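Local coordinates for protein nitrite oxidoreductase subunit A (Kuenenia stuttgartiensis, PDB 7B04) that belongs to the molybdopterin oxidoreductase family and resembles NarG, holding an iron/sulfur cluster and a molybdenum atom with two bound MD1 molecules, at residues R944-V952 against P1037-Q1048; F571-Y582 against H1075-F1083. All coordinates share one frame; numbering follows the deposited sequence.

Interaction 1. Residues R944-V952 against P1037-Q1048; sequences RMDKRMPGV and PDGRALSPSGYQ
Arg-944 reaches the 1037-1048 loop with its guanidinium, which sets both terminal nitrogens on the backbone carbonyl of Asp-1038. From CB the chain leaves with CG beside the backbone N (chi1 -66°), and CG and CD carry it on to a bend at chi3 that swings the head round. NE then stays with its own loop, making weak bonds to Met-949 O and Gly-951 O. Arg-1040 CB sits over one face of the guanidinium, offset toward the rim, 3.9 Å from CZ. At the tip, NH1 and NH2 donate end-on to Asp-1038 O, at 3.1 and 3.0 Å. The acceptor is only 9° out of the guanidinium plane, yet both nitrogens approach it from the same face of the carbonyl. The Asp-1038 carboxylate, its plane 79° from the guanidinium, takes no N-H from it; OD2 stays near Arg-944 NH2 as a charge at 4.2 Å and forms a salt bridge with Arg-1036. Lys-947 CB covers the same carbonyl oxygen. Further along, Ala-1041 N donates to Pro-950 O at 2.9 Å, in the carbonyl plane and on a lone pair, while Pro-950 CB and Ala-1041 CB meet at 4.2 Å. This buried loop-to-loop contact touches helix 930-935, through Phe-933 on Val-952 and Gln-1048, and helix 1027-1033, through His-1033 on Ala-1041; the 944-952 loop then runs on toward strand 956-959.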
loop_
_atom_site.group_PDB
_atom_site.type_symbol
_atom_site.label_atom_id
_atom_site.label_comp_id
_atom_site.label_asym_id
_atom_site.label_seq_id
_atom_site.Cartn_x
_atom_site.Cartn_y
_atom_site.Cartn_z
ATOM N N ARG B 944 7.204 8.763 17.797
ATOM C CA ARG B 944 6.153 8.420 18.755
ATOM C C ARG B 944 6.031 9.468 19.863
ATOM O O ARG B 944 6.225 9.191 21.047
ATOM C CB ARG B 944 6.395 7.029 19.346
ATOM C CG ARG B 944 6.282 5.900 18.340
ATOM C CD ARG B 944 6.385 4.549 19.024
ATOM N NE ARG B 944 5.240 4.296 19.895
ATOM C CZ ARG B 944 5.299 4.307 21.222
ATOM N NH1 ARG B 944 4.219 4.034 21.942
ATOM N NH2 ARG B 944 6.447 4.566 21.832
ATOM N N MET B 945 5.700 10.694 19.452
ATOM C CA MET B 945 5.544 11.773 20.423
ATOM C C MET B 945 4.373 11.520 21.366
ATOM O O MET B 945 4.433 11.901 22.541
ATOM C CB MET B 945 5.369 13.105 19.698
ATOM C CG MET B 945 6.561 13.489 18.839
ATOM S SD MET B 945 6.306 15.029 17.942
ATOM C CE MET B 945 7.753 15.053 16.890
ATOM N N ASP B 946 3.309 10.887 20.878
ATOM C CA ASP B 946 2.196 10.460 21.724
ATOM C C ASP B 946 2.475 9.019 22.130
ATOM O O ASP B 946 2.339 8.098 21.322
ATOM C CB ASP B 946 0.872 10.597 20.979
ATOM C CG ASP B 946 -0.337 10.373 21.872
ATOM O OD1 ASP B 946 -0.158 10.111 23.080
ATOM O OD2 ASP B 946 -1.471 10.463 21.359
ATOM N N LYS B 947 2.875 8.818 23.389
ATOM C CA LYS B 947 3.293 7.489 23.825
ATOM C C LYS B 947 2.153 6.478 23.803
ATOM O O LYS B 947 2.415 5.272 23.750
ATOM C CB LYS B 947 3.951 7.563 25.204
ATOM C CG LYS B 947 3.030 7.736 26.396
ATOM C CD LYS B 947 3.857 7.658 27.676
ATOM C CE LYS B 947 2.999 7.657 28.928
ATOM N NZ LYS B 947 3.842 7.505 30.152
ATOM N N ARG B 948 0.898 6.934 23.841
ATOM C CA ARG B 948 -0.229 6.005 23.777
ATOM C C ARG B 948 -0.254 5.244 22.456
ATOM O O ARG B 948 -0.831 4.152 22.373
ATOM C CB ARG B 948 -1.547 6.757 23.946
ATOM C CG ARG B 948 -1.790 7.373 25.313
ATOM C CD ARG B 948 -3.101 8.134 25.307
ATOM N NE ARG B 948 -3.030 9.310 24.442
ATOM C CZ ARG B 948 -4.090 9.980 23.999
ATOM N NH1 ARG B 948 -5.313 9.591 24.334
ATOM N NH2 ARG B 948 -3.929 11.039 23.218
ATOM N N MET B 949 0.342 5.817 21.420
ATOM C CA MET B 949 0.390 5.192 20.107
ATOM C C MET B 949 1.071 3.825 20.179
ATOM O O MET B 949 2.180 3.720 20.727
ATOM C CB MET B 949 1.119 6.130 19.158
ATOM C CG MET B 949 1.346 5.596 17.801
ATOM S SD MET B 949 2.192 6.859 16.841
ATOM C CE MET B 949 1.409 6.583 15.276
ATOM N N PRO B 950 0.451 2.764 19.635
ATOM C CA PRO B 950 1.021 1.411 19.785
ATOM C C PRO B 950 2.417 1.240 19.207
ATOM O O PRO B 950 3.254 0.590 19.838
ATOM C CB PRO B 950 -0.003 0.533 19.041
ATOM C CG PRO B 950 -1.274 1.348 19.057
ATOM C CD PRO B 950 -0.803 2.751 18.870
ATOM N N GLY B 951 2.690 1.774 18.022
ATOM C CA GLY B 951 4.018 1.683 17.449
ATOM C C GLY B 951 4.331 2.957 16.718
ATOM O O GLY B 951 3.904 4.034 17.123
ATOM N N VAL B 952 5.127 2.863 15.651
ATOM C CA VAL B 952 5.329 4.029 14.797
ATOM C C VAL B 952 4.059 4.353 14.011
ATOM O O VAL B 952 4.031 5.322 13.244
ATOM C CB VAL B 952 6.539 3.847 13.860
ATOM C CG1 VAL B 952 7.841 3.916 14.691
ATOM C CG2 VAL B 952 6.450 2.557 13.085
ATOM N N PRO B 1037 7.569 2.353 29.761
ATOM C CA PRO B 1037 7.484 3.817 29.893
ATOM C C PRO B 1037 7.106 4.511 28.596
ATOM O O PRO B 1037 6.333 5.478 28.617
ATOM C CB PRO B 1037 8.891 4.207 30.364
ATOM C CG PRO B 1037 9.429 2.969 31.010
ATOM C CD PRO B 1037 8.871 1.831 30.209
ATOM N N ASP B 1038 7.632 4.046 27.461
ATOM C CA ASP B 1038 7.296 4.635 26.170
ATOM C C ASP B 1038 5.919 4.219 25.668
ATOM O O ASP B 1038 5.436 4.801 24.691
ATOM C CB ASP B 1038 8.361 4.275 25.127
ATOM C CG ASP B 1038 8.500 2.778 24.917
ATOM O OD1 ASP B 1038 7.842 2.003 25.638
ATOM O OD2 ASP B 1038 9.274 2.375 24.022
ATOM N N GLY B 1039 5.288 3.229 26.295
ATOM C CA GLY B 1039 3.941 2.837 25.939
ATOM C C GLY B 1039 3.810 2.020 24.674
ATOM O O GLY B 1039 2.683 1.787 24.223
ATOM N N ARG B 1040 4.920 1.581 24.086
ATOM C CA ARG B 1040 4.858 0.807 22.854
ATOM C C ARG B 1040 4.284 -0.579 23.125
ATOM O O ARG B 1040 4.667 -1.246 24.090
ATOM C CB ARG B 1040 6.248 0.693 22.231
ATOM C CG ARG B 1040 6.280 -0.070 20.917
ATOM C CD ARG B 1040 7.695 -0.165 20.374
ATOM N NE ARG B 1040 7.767 -0.979 19.164
ATOM C CZ ARG B 1040 8.898 -1.273 18.533
ATOM N NH1 ARG B 1040 8.874 -2.021 17.438
ATOM N NH2 ARG B 1040 10.055 -0.821 18.998
ATOM N N ALA B 1041 3.357 -1.012 22.268
ATOM C CA ALA B 1041 2.744 -2.333 22.391
ATOM C C ALA B 1041 3.642 -3.362 21.702
ATOM O O ALA B 1041 3.334 -3.909 20.641
ATOM C CB ALA B 1041 1.339 -2.329 21.807
ATOM N N LEU B 1042 4.782 -3.622 22.336
ATOM C CA LEU B 1042 5.786 -4.537 21.809
ATOM C C LEU B 1042 5.984 -5.682 22.791
ATOM O O LEU B 1042 6.391 -5.459 23.936
ATOM C CB LEU B 1042 7.113 -3.818 21.559
ATOM C CG LEU B 1042 8.228 -4.711 21.014
ATOM C CD1 LEU B 1042 7.927 -5.119 19.580
ATOM C CD2 LEU B 1042 9.577 -4.021 21.112
ATOM N N SER B 1043 5.713 -6.900 22.336
ATOM C CA SER B 1043 5.912 -8.065 23.179
ATOM C C SER B 1043 7.404 -8.277 23.434
ATOM O O SER B 1043 8.242 -7.897 22.609
ATOM C CB SER B 1043 5.312 -9.303 22.515
ATOM O OG SER B 1043 5.708 -10.492 23.175
ATOM N N PRO B 1044 7.767 -8.861 24.579
ATOM C CA PRO B 1044 9.182 -9.195 24.811
ATOM C C PRO B 1044 9.749 -10.143 23.771
ATOM O O PRO B 1044 10.975 -10.223 23.626
ATOM C CB PRO B 1044 9.166 -9.831 26.208
ATOM C CG PRO B 1044 7.948 -9.268 26.862
ATOM C CD PRO B 1044 6.934 -9.123 25.764
ATOM N N SER B 1045 8.894 -10.861 23.042
ATOM C CA SER B 1045 9.325 -11.735 21.959
ATOM C C SER B 1045 9.675 -10.972 20.688
ATOM O O SER B 1045 10.205 -11.575 19.750
ATOM C CB SER B 1045 8.234 -12.760 21.651
ATOM O OG SER B 1045 7.081 -12.124 21.132
ATOM N N GLY B 1046 9.398 -9.672 20.637
ATOM C CA GLY B 1046 9.598 -8.872 19.453
ATOM C C GLY B 1046 8.339 -8.620 18.656
ATOM O O GLY B 1046 8.386 -7.861 17.682
ATOM N N TYR B 1047 7.219 -9.228 19.040
ATOM C CA TYR B 1047 5.974 -9.075 18.303
ATOM C C TYR B 1047 5.319 -7.745 18.647
ATOM O O TYR B 1047 5.254 -7.340 19.812
ATOM C CB TYR B 1047 5.029 -10.230 18.603
ATOM C CG TYR B 1047 3.602 -10.007 18.123
ATOM C CD1 TYR B 1047 3.282 -10.057 16.771
ATOM C CD2 TYR B 1047 2.575 -9.784 19.027
ATOM C CE1 TYR B 1047 1.978 -9.859 16.341
ATOM C CE2 TYR B 1047 1.276 -9.592 18.598
ATOM C CZ TYR B 1047 0.980 -9.631 17.258
ATOM O OH TYR B 1047 -0.316 -9.440 16.834
ATOM N N GLN B 1048 4.874 -7.049 17.616
ATOM C CA GLN B 1048 4.289 -5.726 17.730
ATOM C C GLN B 1048 2.826 -5.743 17.314
ATOM O O GLN B 1048 2.494 -6.261 16.236
ATOM C CB GLN B 1048 5.072 -4.785 16.831
ATOM C CG GLN B 1048 4.305 -3.632 16.350
ATOM C CD GLN B 1048 4.448 -2.409 17.179
ATOM O OE1 GLN B 1048 4.024 -1.325 16.792
ATOM N NE2 GLN B 1048 5.012 -2.581 18.363
#

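Interaction 2. Residues F571-Y582 against H1075-F1083; sequences FQASKWSGPGFY and HKAKIGMKF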
loop_
_atom_site.group_PDB
_atom_site.type_symbol
_atom_site.label_atom_id
_atom_site.label_comp_id
_atom_site.label_asym_id
_atom_site.label_seq_id
_atom_site.Cartn_x
_atom_site.Cartn_y
_atom_site.Cartn_z
ATOM N N PHE B 571 -1.986 -25.375 -13.490
ATOM C CA PHE B 571 -1.425 -26.696 -13.761
ATOM C C PHE B 571 -2.594 -27.627 -14.082
ATOM O O PHE B 571 -2.934 -28.557 -13.346
ATOM C CB PHE B 571 -0.593 -27.183 -12.582
ATOM C CG PHE B 571 0.536 -26.258 -12.213
ATOM C CD1 PHE B 571 1.778 -26.380 -12.817
ATOM C CD2 PHE B 571 0.354 -25.266 -11.263
ATOM C CE1 PHE B 571 2.818 -25.530 -12.480
ATOM C CE2 PHE B 571 1.390 -24.415 -10.921
ATOM C CZ PHE B 571 2.622 -24.545 -11.532
ATOM N N GLN B 572 -3.219 -27.343 -15.222
ATOM C CA GLN B 572 -4.502 -27.924 -15.585
ATOM C C GLN B 572 -4.315 -29.328 -16.140
ATOM O O GLN B 572 -3.509 -29.545 -17.051
ATOM C CB GLN B 572 -5.191 -27.027 -16.613
ATOM C CG GLN B 572 -6.594 -27.439 -17.020
ATOM C CD GLN B 572 -7.579 -27.376 -15.873
ATOM O OE1 GLN B 572 -8.165 -28.385 -15.492
ATOM N NE2 GLN B 572 -7.757 -26.190 -15.308
ATOM N N ALA B 573 -5.054 -30.281 -15.581
ATOM C CA ALA B 573 -4.962 -31.677 -15.985
ATOM C C ALA B 573 -5.921 -31.982 -17.129
ATOM O O ALA B 573 -7.041 -31.466 -17.172
ATOM C CB ALA B 573 -5.262 -32.597 -14.802
ATOM N N SER B 574 -5.471 -32.830 -18.051
ATOM C CA SER B 574 -6.293 -33.287 -19.164
ATOM C C SER B 574 -5.668 -34.565 -19.717
ATOM O O SER B 574 -4.598 -34.995 -19.277
ATOM C CB SER B 574 -6.446 -32.207 -20.240
ATOM O OG SER B 574 -5.231 -31.965 -20.923
ATOM N N LYS B 575 -6.350 -35.170 -20.694
ATOM C CA LYS B 575 -5.862 -36.416 -21.281
ATOM C C LYS B 575 -4.571 -36.200 -22.062
ATOM O O LYS B 575 -3.584 -36.918 -21.859
ATOM C CB LYS B 575 -6.941 -37.029 -22.173
ATOM C CG LYS B 575 -8.316 -37.070 -21.531
ATOM N N TRP B 576 -4.554 -35.213 -22.963
ATOM C CA TRP B 576 -3.346 -34.970 -23.741
ATOM C C TRP B 576 -2.232 -34.412 -22.866
ATOM O O TRP B 576 -1.049 -34.598 -23.175
ATOM C CB TRP B 576 -3.638 -34.022 -24.908
ATOM C CG TRP B 576 -3.892 -32.603 -24.499
ATOM C CD1 TRP B 576 -5.101 -32.032 -24.230
ATOM C CD2 TRP B 576 -2.911 -31.572 -24.317
ATOM N NE1 TRP B 576 -4.935 -30.711 -23.889
ATOM C CE2 TRP B 576 -3.601 -30.403 -23.934
ATOM C CE3 TRP B 576 -1.519 -31.524 -24.438
ATOM C CZ2 TRP B 576 -2.946 -29.201 -23.673
ATOM C CZ3 TRP B 576 -0.870 -30.329 -24.176
ATOM C CH2 TRP B 576 -1.584 -29.184 -23.798
ATOM N N SER B 577 -2.587 -33.732 -21.775
ATOM C CA SER B 577 -1.605 -33.063 -20.928
ATOM C C SER B 577 -1.051 -33.996 -19.852
ATOM O O SER B 577 0.150 -34.279 -19.828
ATOM C CB SER B 577 -2.230 -31.819 -20.285
ATOM O OG SER B 577 -3.146 -32.184 -19.263
ATOM N N GLY B 578 -1.909 -34.495 -18.967
ATOM C CA GLY B 578 -1.443 -35.314 -17.874
ATOM C C GLY B 578 -2.092 -34.982 -16.547
ATOM O O GLY B 578 -3.179 -34.398 -16.482
ATOM N N PRO B 579 -1.426 -35.358 -15.451
ATOM C CA PRO B 579 -2.022 -35.154 -14.122
ATOM C C PRO B 579 -2.023 -33.707 -13.663
ATOM O O PRO B 579 -2.839 -33.354 -12.803
ATOM C CB PRO B 579 -1.139 -36.015 -13.214
ATOM C CG PRO B 579 0.191 -36.001 -13.888
ATOM C CD PRO B 579 -0.088 -35.970 -15.372
ATOM N N GLY B 580 -1.143 -32.867 -14.197
ATOM C CA GLY B 580 -1.126 -31.470 -13.796
ATOM C C GLY B 580 -0.757 -31.301 -12.338
ATOM O O GLY B 580 0.239 -31.850 -11.852
ATOM N N PHE B 581 -1.579 -30.525 -11.628
ATOM C CA PHE B 581 -1.314 -30.229 -10.226
ATOM C C PHE B 581 -1.364 -31.485 -9.364
ATOM O O PHE B 581 -0.701 -31.546 -8.322
ATOM C CB PHE B 581 -2.316 -29.186 -9.731
ATOM C CG PHE B 581 -2.058 -28.699 -8.337
ATOM C CD1 PHE B 581 -1.006 -27.840 -8.072
ATOM C CD2 PHE B 581 -2.883 -29.083 -7.295
ATOM C CE1 PHE B 581 -0.773 -27.384 -6.790
ATOM C CE2 PHE B 581 -2.655 -28.630 -6.012
ATOM C CZ PHE B 581 -1.599 -27.780 -5.759
ATOM N N TYR B 582 -2.135 -32.495 -9.781
ATOM C CA TYR B 582 -2.219 -33.732 -9.011
ATOM C C TYR B 582 -0.877 -34.450 -8.946
ATOM O O TYR B 582 -0.636 -35.227 -8.015
ATOM C CB TYR B 582 -3.277 -34.663 -9.607
ATOM C CG TYR B 582 -4.696 -34.158 -9.486
ATOM C CD1 TYR B 582 -5.331 -34.099 -8.250
ATOM C CD2 TYR B 582 -5.408 -33.757 -10.606
ATOM C CE1 TYR B 582 -6.633 -33.643 -8.137
ATOM C CE2 TYR B 582 -6.709 -33.303 -10.503
ATOM C CZ TYR B 582 -7.316 -33.246 -9.267
ATOM O OH TYR B 582 -8.611 -32.791 -9.165
ATOM N N HIS B 1075 -20.758 -28.784 -11.184
ATOM C CA HIS B 1075 -19.779 -27.827 -11.699
ATOM C C HIS B 1075 -18.486 -28.545 -12.092
ATOM O O HIS B 1075 -18.344 -29.761 -11.930
ATOM C CB HIS B 1075 -19.513 -26.703 -10.695
ATOM C CG HIS B 1075 -19.062 -27.185 -9.356
ATOM N ND1 HIS B 1075 -19.921 -27.767 -8.450
ATOM C CD2 HIS B 1075 -17.846 -27.162 -8.764
ATOM C CE1 HIS B 1075 -19.251 -28.086 -7.359
ATOM N NE2 HIS B 1075 -17.989 -27.731 -7.523
ATOM N N LYS B 1076 -17.538 -27.768 -12.618
ATOM C CA LYS B 1076 -16.265 -28.280 -13.113
ATOM C C LYS B 1076 -15.194 -28.294 -12.028
ATOM O O LYS B 1076 -15.073 -27.350 -11.242
ATOM C CB LYS B 1076 -15.772 -27.433 -14.289
ATOM C CG LYS B 1076 -14.372 -27.791 -14.772
ATOM C CD LYS B 1076 -13.814 -26.745 -15.727
ATOM C CE LYS B 1076 -12.441 -27.144 -16.248
ATOM N NZ LYS B 1076 -11.418 -27.217 -15.167
ATOM N N ALA B 1077 -14.421 -29.378 -11.992
ATOM C CA ALA B 1077 -13.297 -29.472 -11.069
ATOM C C ALA B 1077 -12.223 -28.457 -11.442
ATOM O O ALA B 1077 -11.951 -28.220 -12.622
ATOM C CB ALA B 1077 -12.719 -30.886 -11.074
ATOM N N LYS B 1078 -11.603 -27.858 -10.422
ATOM C CA LYS B 1078 -10.689 -26.745 -10.667
ATOM C C LYS B 1078 -9.385 -27.190 -11.327
ATOM O O LYS B 1078 -8.790 -26.418 -12.086
ATOM C CB LYS B 1078 -10.413 -25.986 -9.365
ATOM C CG LYS B 1078 -9.631 -26.738 -8.301
ATOM C CD LYS B 1078 -9.435 -25.856 -7.071
ATOM C CE LYS B 1078 -8.520 -26.499 -6.041
ATOM N NZ LYS B 1078 -9.146 -27.680 -5.390
ATOM N N ILE B 1079 -8.926 -28.414 -11.065
ATOM C CA ILE B 1079 -7.579 -28.814 -11.459
ATOM C C ILE B 1079 -7.594 -29.610 -12.762
ATOM O O ILE B 1079 -6.631 -29.568 -13.537
ATOM C CB ILE B 1079 -6.906 -29.626 -10.337
ATOM C CG1 ILE B 1079 -6.803 -28.792 -9.060
ATOM C CG2 ILE B 1079 -5.525 -30.091 -10.758
ATOM C CD1 ILE B 1079 -5.912 -27.578 -9.197
ATOM N N GLY B 1080 -8.687 -30.316 -13.028
ATOM C CA GLY B 1080 -8.782 -31.180 -14.190
ATOM C C GLY B 1080 -9.925 -30.790 -15.106
ATOM O O GLY B 1080 -10.937 -30.242 -14.664
ATOM N N MET B 1081 -9.751 -31.073 -16.398
ATOM C CA MET B 1081 -10.826 -30.882 -17.365
ATOM C C MET B 1081 -11.869 -31.972 -17.165
ATOM O O MET B 1081 -12.017 -32.869 -18.002
ATOM C CB MET B 1081 -10.289 -30.904 -18.798
ATOM C CG MET B 1081 -9.463 -29.687 -19.180
ATOM S SD MET B 1081 -10.414 -28.154 -19.136
ATOM C CE MET B 1081 -11.491 -28.371 -20.550
ATOM N N LYS B 1082 -12.585 -31.900 -16.046
ATOM C CA LYS B 1082 -13.553 -32.915 -15.665
ATOM C C LYS B 1082 -14.648 -32.255 -14.841
ATOM O O LYS B 1082 -14.544 -31.091 -14.445
ATOM C CB LYS B 1082 -12.891 -34.049 -14.878
ATOM C CG LYS B 1082 -12.269 -33.590 -13.570
ATOM C CD LYS B 1082 -11.518 -34.713 -12.876
ATOM C CE LYS B 1082 -10.881 -34.223 -11.585
ATOM N NZ LYS B 1082 -10.113 -35.297 -10.899
ATOM N N PHE B 1083 -15.705 -33.016 -14.590
ATOM C CA PHE B 1083 -16.844 -32.546 -13.822
ATOM C C PHE B 1083 -16.933 -33.288 -12.499
ATOM O O PHE B 1083 -16.462 -34.422 -12.364
ATOM C CB PHE B 1083 -18.152 -32.734 -14.589
ATOM C CG PHE B 1083 -18.250 -31.896 -15.823
ATOM C CD1 PHE B 1083 -18.539 -30.545 -15.738
ATOM C CD2 PHE B 1083 -18.046 -32.458 -17.071
ATOM C CE1 PHE B 1083 -18.627 -29.771 -16.875
ATOM C CE2 PHE B 1083 -18.133 -31.689 -18.213
ATOM C CZ PHE B 1083 -18.420 -30.344 -18.113
#
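Ile-1079 lays its CG2 methyl over one face of the Tyr-582 ring, with CG2 3.4 Å from CE2. The same methyl meets Phe-581 CB, and CD1 reaches the Phe-581 ring obliquely, so one branched side chain fills the angle between two aromatic residues. Beyond it, the ring of Tyr-582 ends in a hydroxyl that accepts a weak bond from Lys-1082 NZ, the two side chains coming from opposite directions. The backbones are joined at Ala-573: its N donates to Ile-1079 O at 2.7 Å and 174°, and its O accepts from Met-1081 N at 2.8 Å. Gln-572, with CG anti to its N (chi1 -176°) and a bend at chi2, turns its amide toward the opposite loop, where NE2 bonds weakly to Lys-1078 O and OE1 accepts a weak bond from Lys-1076 NZ. That ammonium is held more firmly within its own loop, by Ala-1077 O at 2.8 Å and Gly-1080 O at 3.1 Å. Because Ala-573 bonds to the residues flanking Gly-1080, the pair forms a single bridge of parallel type, fastening the 571-582 loop to the loop that connects the two strands of the antiparallel hairpin 1075-1076/1083-1084.

Interactions 1 and 2 do not touch and lie on opposite sides of the chain's centre: their own centres lie about 50 Å apart, and their nearest atoms are about 29 Å apart. Along the sequence, however, one is nested in the other, since 944-952 and 1037-1048 both fall in the 492 residues that separate 571-582 from 1075-1083. Interaction 1 is the more peripheral, its centre about 31 Å from the centre of the chain, against about 22 Å for that of interaction 2, although the side chain of Gln-1048 comes about 13 Å from a bound MD1. Each also borders another subunit: Arg-944 O bonds to Asn-190 of subunit C, whereas Trp-576 NE1 bonds to Tyr-407 of subunit B.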